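Local coordinates for protein lysozyme (PDB 6H9D) that forms the muramidase domain of SpmX, a bacterial morphogenesis protein derived from a phage lysin, with the fold of lysozymes that cleave peptidoglycan, at residues A[10-13]-A[14-17]; A[36-39]-A[40-43]; A[75-78]-A[79-82]. One frame throughout, in Å; residues are numbered along the deposited sequence.

Contact 1: A[10-13]-A[14-17]; sequences GVEL and IKSF
The last turns of helix 8-16, the first helix of this phage-type lysozyme domain, bring Leu13 against Phe17 and Glu12 alongside Lys15, a worked example of how side chains three or four residues apart sort themselves along a helix. The backbone supplies the frame: Lys15 N donates to Val11 O at 2.9 Å and Ile14 N to Gly10 O at 3.1 Å. Toward the end the pattern slackens, because Ser16 N is shared between Glu12 O and, weakly, Leu13 O. The hydroxyl of Ser16 also lies next to Leu13 O, but so close that its modelled position is doubtful. On one side of the helix Leu13 sends CG anti to its own nitrogen (chi1 176°), which carries CD1 to 3.7 Å from Phe17 CZ. The Phe17 ring in turn presents a face to the carbonyl oxygen of Leu13, with CD2 3.3 Å from that atom. On another side Glu12 and Lys15 run side by side, pointing the same way. Glu12 bends at chi2 (-46°) and Lys15 stretches out before bending at chi3, and OE2 of Glu12 forms a long salt bridge of 3.5 Å with Lys15 NZ. That ammonium group has a second carboxylate, Asp54 of helix 50-71, while Ile14 packs on Val85 and Phe89 of helix 78-91. A single lysine between two acids would be expected to keep its positive charge and to offset part of theirs, whereas the leucine-phenylalanine pair is plain apolar packing, continued by Ser141 of helix 133-146.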
loop_
_atom_site.group_PDB
_atom_site.type_symbol
_atom_site.label_atom_id
_atom_site.label_comp_id
_atom_site.label_asym_id
_atom_site.label_seq_id
_atom_site.Cartn_x
_atom_site.Cartn_y
_atom_site.Cartn_z
ATOM N N GLY A 10 3.882 -10.045 2.340
ATOM C CA GLY A 10 3.520 -8.737 1.793
ATOM C C GLY A 10 2.153 -8.289 2.280
ATOM O O GLY A 10 1.937 -7.150 2.685
ATOM N N VAL A 11 1.191 -9.221 2.244
ATOM C CA VAL A 11 -0.140 -8.958 2.764
ATOM C C VAL A 11 -0.061 -8.632 4.257
ATOM O O VAL A 11 -0.675 -7.684 4.710
ATOM C CB VAL A 11 -1.107 -10.124 2.474
ATOM C CG1 VAL A 11 -2.428 -9.911 3.186
ATOM C CG2 VAL A 11 -1.306 -10.294 0.968
ATOM N N GLU A 12 0.724 -9.401 5.020
ATOM C CA GLU A 12 0.812 -9.185 6.480
ATOM C C GLU A 12 1.428 -7.804 6.775
ATOM O O GLU A 12 0.998 -7.108 7.684
ATOM C CB GLU A 12 1.644 -10.274 7.169
ATOM C CG GLU A 12 1.045 -11.667 7.103
ATOM C CD GLU A 12 -0.438 -11.783 7.421
ATOM O OE1 GLU A 12 -0.869 -11.207 8.448
ATOM O OE2 GLU A 12 -1.147 -12.456 6.638
ATOM N N LEU A 13 2.437 -7.403 6.003
ATOM C CA LEU A 13 3.023 -6.076 6.162
ATOM C C LEU A 13 1.933 -4.998 6.010
ATOM O O LEU A 13 1.773 -4.100 6.829
ATOM C CB LEU A 13 4.131 -5.878 5.121
ATOM C CG LEU A 13 4.739 -4.475 5.135
ATOM C CD1 LEU A 13 5.506 -4.262 6.426
ATOM C CD2 LEU A 13 5.638 -4.216 3.941
ATOM N N ILE A 14 1.150 -5.112 4.941
ATOM C CA ILE A 14 0.139 -4.126 4.621
ATOM C C ILE A 14 -0.908 -4.080 5.736
ATOM O O ILE A 14 -1.299 -3.001 6.199
ATOM C CB ILE A 14 -0.453 -4.419 3.230
ATOM C CG1 ILE A 14 0.597 -4.081 2.167
ATOM C CG2 ILE A 14 -1.765 -3.686 3.014
ATOM C CD1 ILE A 14 0.197 -4.412 0.753
ATOM N N LYS A 15 -1.314 -5.261 6.197
ATOM C CA LYS A 15 -2.314 -5.378 7.240
ATOM C C LYS A 15 -1.801 -4.741 8.545
ATOM O O LYS A 15 -2.585 -4.273 9.352
ATOM C CB LYS A 15 -2.621 -6.865 7.402
ATOM C CG LYS A 15 -3.798 -7.231 8.274
ATOM C CD LYS A 15 -3.887 -8.736 8.467
ATOM C CE LYS A 15 -4.066 -9.455 7.150
ATOM N NZ LYS A 15 -4.259 -10.909 7.340
ATOM N N SER A 16 -0.487 -4.763 8.755
ATOM C CA SER A 16 0.118 -4.325 10.006
ATOM C C SER A 16 -0.072 -2.820 10.181
ATOM O O SER A 16 -0.020 -2.334 11.289
ATOM C CB SER A 16 1.583 -4.713 10.079
ATOM O OG SER A 16 2.355 -3.934 9.179
ATOM N N PHE A 17 -0.328 -2.096 9.086
ATOM C CA PHE A 17 -0.531 -0.666 9.137
ATOM C C PHE A 17 -2.018 -0.327 9.281
ATOM O O PHE A 17 -2.380 0.843 9.360
ATOM C CB PHE A 17 0.064 0.024 7.897
ATOM C CG PHE A 17 1.507 -0.308 7.637
ATOM C CD1 PHE A 17 2.463 -0.059 8.603
ATOM C CD2 PHE A 17 1.917 -0.873 6.435
ATOM C CE1 PHE A 17 3.786 -0.406 8.385
ATOM C CE2 PHE A 17 3.247 -1.174 6.205
ATOM C CZ PHE A 17 4.180 -0.943 7.192
#

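Contact 2: A[36-39]-A[40-43]; sequences YGHT and FSAR
From its CB, His38 reaches across the turn to Phe40 and Ser41, its ring carried there by a CG that stands anti to the backbone nitrogen (chi1 176°). CD2 of His38 lies 4.2 Å from the methyl CB of Ala42 and also near the Ser41 hydroxyl. CE1 lies over a face of the Phe40 ring, displaced toward the rim, and comes to 3.3 Å from Phe40 CE2. The two rings form an edge-to-face pair, histidine edge against phenylalanine face, with planes at 67°. At the tip, NE2 has two partners in one residue. Ser41 OG hydrogen-bonds to it at the ring edge, close to the plane and 2.9 Å from NE2, while Ser41 N donates to it at 3.1 Å from well outside the ring plane. ND1 completes the circuit with a hydrogen bond to Asp60 of helix 50-71, a pairing that recalls the histidine-aspartate pair of T4 lysozyme. Phe40 and Ser41 are also the middle residues of a type I beta turn from Thr39 to Ala42, closed by Ala42 N donating to Thr39 O at 3.0 Å from above the carbonyl plane. Arg43 doubles back, bent at chi2 (-62°), so that its guanidinium covers the CA of Ser41. There NH2 reaches Phe40 O at 3.0 Å, in the carbonyl plane and on a lone pair, and NH1 gives a bond of 2.8 Å to Ala42 O. Bonded at both nitrogens and with CE1 against an aromatic face, the imidazole has its rotation fixed, and the Asp60 carboxylate at ND1 would probably make NE2 a better acceptor for the Ser41 N-H.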
loop_
_atom_site.group_PDB
_atom_site.type_symbol
_atom_site.label_atom_id
_atom_site.label_comp_id
_atom_site.label_asym_id
_atom_site.label_seq_id
_atom_site.Cartn_x
_atom_site.Cartn_y
_atom_site.Cartn_z
ATOM N N TYR A 36 -10.154 -4.150 6.739
ATOM C CA TYR A 36 -9.004 -3.265 6.688
ATOM C C TYR A 36 -9.246 -2.147 5.668
ATOM O O TYR A 36 -8.591 -2.093 4.652
ATOM C CB TYR A 36 -7.750 -4.063 6.328
ATOM C CG TYR A 36 -7.447 -5.180 7.292
ATOM C CD1 TYR A 36 -7.017 -4.922 8.587
ATOM C CD2 TYR A 36 -7.602 -6.495 6.911
ATOM C CE1 TYR A 36 -6.767 -5.952 9.479
ATOM C CE2 TYR A 36 -7.350 -7.535 7.783
ATOM C CZ TYR A 36 -6.954 -7.262 9.079
ATOM O OH TYR A 36 -6.686 -8.303 9.907
ATOM N N GLY A 37 -10.258 -1.329 5.933
ATOM C CA GLY A 37 -10.617 -0.182 5.084
ATOM C C GLY A 37 -11.335 -0.578 3.813
ATOM O O GLY A 37 -11.273 0.174 2.876
ATOM N N HIS A 38 -12.001 -1.726 3.807
ATOM C CA HIS A 38 -12.709 -2.209 2.596
ATOM C C HIS A 38 -14.053 -1.494 2.436
ATOM O O HIS A 38 -14.733 -1.339 3.428
ATOM C CB HIS A 38 -12.864 -3.727 2.623
ATOM C CG HIS A 38 -13.645 -4.238 1.468
ATOM N ND1 HIS A 38 -13.090 -4.447 0.254
ATOM C CD2 HIS A 38 -14.947 -4.509 1.323
ATOM C CE1 HIS A 38 -14.001 -4.867 -0.572
ATOM N NE2 HIS A 38 -15.128 -4.908 0.051
ATOM N N THR A 39 -14.422 -1.135 1.209
ATOM C CA THR A 39 -15.700 -0.422 1.000
ATOM C C THR A 39 -16.534 -0.983 -0.154
ATOM O O THR A 39 -17.717 -0.988 -0.025
ATOM C CB THR A 39 -15.447 1.055 0.688
ATOM O OG1 THR A 39 -14.617 1.129 -0.461
ATOM C CG2 THR A 39 -14.821 1.814 1.835
ATOM N N PHE A 40 -15.908 -1.439 -1.229
ATOM C CA PHE A 40 -16.661 -1.803 -2.459
ATOM C C PHE A 40 -17.820 -2.777 -2.220
ATOM O O PHE A 40 -18.827 -2.578 -2.844
ATOM C CB PHE A 40 -15.728 -2.058 -3.642
ATOM C CG PHE A 40 -15.116 -3.426 -3.740
ATOM C CD1 PHE A 40 -15.890 -4.529 -4.025
ATOM C CD2 PHE A 40 -13.756 -3.605 -3.601
ATOM C CE1 PHE A 40 -15.314 -5.779 -4.155
ATOM C CE2 PHE A 40 -13.188 -4.859 -3.725
ATOM C CZ PHE A 40 -13.970 -5.945 -3.996
ATOM N N SER A 41 -17.660 -3.781 -1.361
ATOM C CA SER A 41 -18.767 -4.729 -1.078
ATOM C C SER A 41 -19.217 -4.620 0.388
ATOM O O SER A 41 -19.979 -5.462 0.818
ATOM C CB SER A 41 -18.398 -6.129 -1.439
ATOM O OG SER A 41 -17.439 -6.642 -0.544
ATOM N N ALA A 42 -18.730 -3.614 1.123
ATOM C CA ALA A 42 -19.149 -3.421 2.528
ATOM C C ALA A 42 -20.545 -2.801 2.541
ATOM O O ALA A 42 -20.769 -1.838 1.840
ATOM C CB ALA A 42 -18.164 -2.588 3.286
ATOM N N ARG A 43 -21.437 -3.378 3.331
ATOM C CA ARG A 43 -22.833 -2.934 3.416
ATOM C C ARG A 43 -23.257 -2.783 4.882
ATOM O O ARG A 43 -22.600 -3.274 5.789
ATOM C CB ARG A 43 -23.750 -3.950 2.735
ATOM C CG ARG A 43 -23.432 -4.177 1.263
ATOM C CD ARG A 43 -23.576 -2.968 0.346
ATOM N NE ARG A 43 -23.112 -3.285 -1.016
ATOM C CZ ARG A 43 -22.014 -2.792 -1.590
ATOM N NH1 ARG A 43 -21.184 -2.006 -0.913
ATOM N NH2 ARG A 43 -21.761 -3.077 -2.859
#

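Contact 3: A[75-78]-A[79-82]; sequences PLTQ and NQFD
NE2 of Gln78 is gripped by two acceptors: Asp82 OD1, one turn further on at 2.8 Å, and the backbone oxygen of Lys5. The donation to Asp82 leaves in the plane of the glutamine amide but arrives from above the carboxylate plane, the two groups being turned 50° from each other. A bend at chi2 (69°) folds the Gln78 chain over to reach its partner. The other carboxylate oxygen of Asp82 bonds to Ser7 OG, so both carboxylate oxygens are bonded.

Just before it, Thr77 is the N-cap of helix 78-91 and forms a capping box with Gln80. Thr77 OG1 accepts from Gln80 N at 3.1 Å, and Gln80 OE1 accepts in turn from Thr77 N at 2.9 Å, in a nearly straight bond of 168°. The first regular helical bond follows, Phe81 N to Thr77 O. Leu76 and Phe81 make the hydrophobic staple that goes with the capping box: Leu76 CD1 lies in the plane of the Phe81 ring, at its edge, 3.8 Å from Phe81 CD1.

This helix start fits between several elements: Phe81 packs on Val65 and Val68 of helix 50-71 and meets the ring of His4, while Asn79 and Gln80 face Leu145 and Phe146 of helix 133-146.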
loop_
_atom_site.group_PDB
_atom_site.type_symbol
_atom_site.label_atom_id
_atom_site.label_comp_id
_atom_site.label_asym_id
_atom_site.label_seq_id
_atom_site.Cartn_x
_atom_site.Cartn_y
_atom_site.Cartn_z
ATOM N N PRO A 75 13.163 -6.073 -13.814
ATOM C CA PRO A 75 12.832 -7.276 -13.068
ATOM C C PRO A 75 12.816 -6.954 -11.570
ATOM O O PRO A 75 13.554 -6.131 -11.135
ATOM C CB PRO A 75 13.967 -8.240 -13.397
ATOM C CG PRO A 75 14.573 -7.665 -14.648
ATOM C CD PRO A 75 14.441 -6.169 -14.476
ATOM N N LEU A 76 11.956 -7.626 -10.822
ATOM C CA LEU A 76 11.877 -7.352 -9.376
ATOM C C LEU A 76 12.020 -8.650 -8.600
ATOM O O LEU A 76 11.649 -9.685 -9.112
ATOM C CB LEU A 76 10.484 -6.808 -9.055
ATOM C CG LEU A 76 10.117 -5.438 -9.597
ATOM C CD1 LEU A 76 8.683 -5.133 -9.244
ATOM C CD2 LEU A 76 11.028 -4.371 -9.038
ATOM N N THR A 77 12.534 -8.541 -7.386
ATOM C CA THR A 77 12.523 -9.688 -6.458
ATOM C C THR A 77 11.143 -9.695 -5.781
ATOM O O THR A 77 10.460 -8.664 -5.798
ATOM C CB THR A 77 13.627 -9.576 -5.402
ATOM O OG1 THR A 77 13.267 -8.587 -4.450
ATOM C CG2 THR A 77 14.985 -9.276 -5.979
ATOM N N GLN A 78 10.769 -10.804 -5.158
ATOM C CA GLN A 78 9.461 -10.846 -4.467
ATOM C C GLN A 78 9.386 -9.754 -3.392
ATOM O O GLN A 78 8.362 -9.140 -3.294
ATOM C CB GLN A 78 9.231 -12.208 -3.832
ATOM C CG GLN A 78 7.905 -12.307 -3.109
ATOM C CD GLN A 78 6.760 -12.294 -4.085
ATOM O OE1 GLN A 78 6.732 -13.053 -5.039
ATOM N NE2 GLN A 78 5.812 -11.417 -3.848
ATOM N N ASN A 79 10.451 -9.560 -2.619
ATOM C CA ASN A 79 10.481 -8.531 -1.550
ATOM C C ASN A 79 10.301 -7.139 -2.154
ATOM O O ASN A 79 9.601 -6.353 -1.565
ATOM C CB ASN A 79 11.748 -8.616 -0.708
ATOM C CG ASN A 79 11.801 -9.873 0.125
ATOM O OD1 ASN A 79 10.806 -10.539 0.292
ATOM N ND2 ASN A 79 12.961 -10.208 0.643
ATOM N N GLN A 80 10.931 -6.871 -3.291
ATOM C CA GLN A 80 10.835 -5.553 -3.898
ATOM C C GLN A 80 9.384 -5.310 -4.327
ATOM O O GLN A 80 8.815 -4.244 -4.085
ATOM C CB GLN A 80 11.772 -5.424 -5.090
ATOM C CG GLN A 80 13.237 -5.250 -4.715
ATOM C CD GLN A 80 14.134 -5.412 -5.923
ATOM O OE1 GLN A 80 13.761 -6.003 -6.928
ATOM N NE2 GLN A 80 15.329 -4.860 -5.835
ATOM N N PHE A 81 8.791 -6.339 -4.916
ATOM C CA PHE A 81 7.418 -6.272 -5.405
ATOM C C PHE A 81 6.459 -6.034 -4.235
ATOM O O PHE A 81 5.641 -5.155 -4.306
ATOM C CB PHE A 81 7.048 -7.551 -6.154
ATOM C CG PHE A 81 5.672 -7.470 -6.757
ATOM C CD1 PHE A 81 5.443 -6.637 -7.840
ATOM C CD2 PHE A 81 4.593 -8.088 -6.144
ATOM C CE1 PHE A 81 4.170 -6.513 -8.380
ATOM C CE2 PHE A 81 3.322 -7.967 -6.685
ATOM C CZ PHE A 81 3.114 -7.159 -7.785
ATOM N N ASP A 82 6.600 -6.835 -3.171
ATOM C CA ASP A 82 5.757 -6.760 -1.985
ATOM C C ASP A 82 5.816 -5.336 -1.393
ATOM O O ASP A 82 4.800 -4.755 -1.069
ATOM C CB ASP A 82 6.211 -7.769 -0.931
ATOM C CG ASP A 82 5.787 -9.208 -1.170
ATOM O OD1 ASP A 82 4.938 -9.459 -2.070
ATOM O OD2 ASP A 82 6.288 -10.062 -0.434
#

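In the fold
Along the chain the three contacts come in series, and helix 50-71 lies between the second and third. Contact 1 is the middle piece: its centre is about 17 Å from that of contact 2 and about 15 Å from that of contact 3. It touches both, with Lys15 CD 3.2 Å from Tyr36 OH, and Gly10 N 3.7 Å from Asp82 OD2. Contacts 2 and 3, with centres about 28 Å apart, lie on opposite sides of the chain's centre and do not meet. Helix 50-71 receives side chains from all three. The first helix and this long helix thus connect the region after strand 32-35 with the helical remainder of the lysozyme fold.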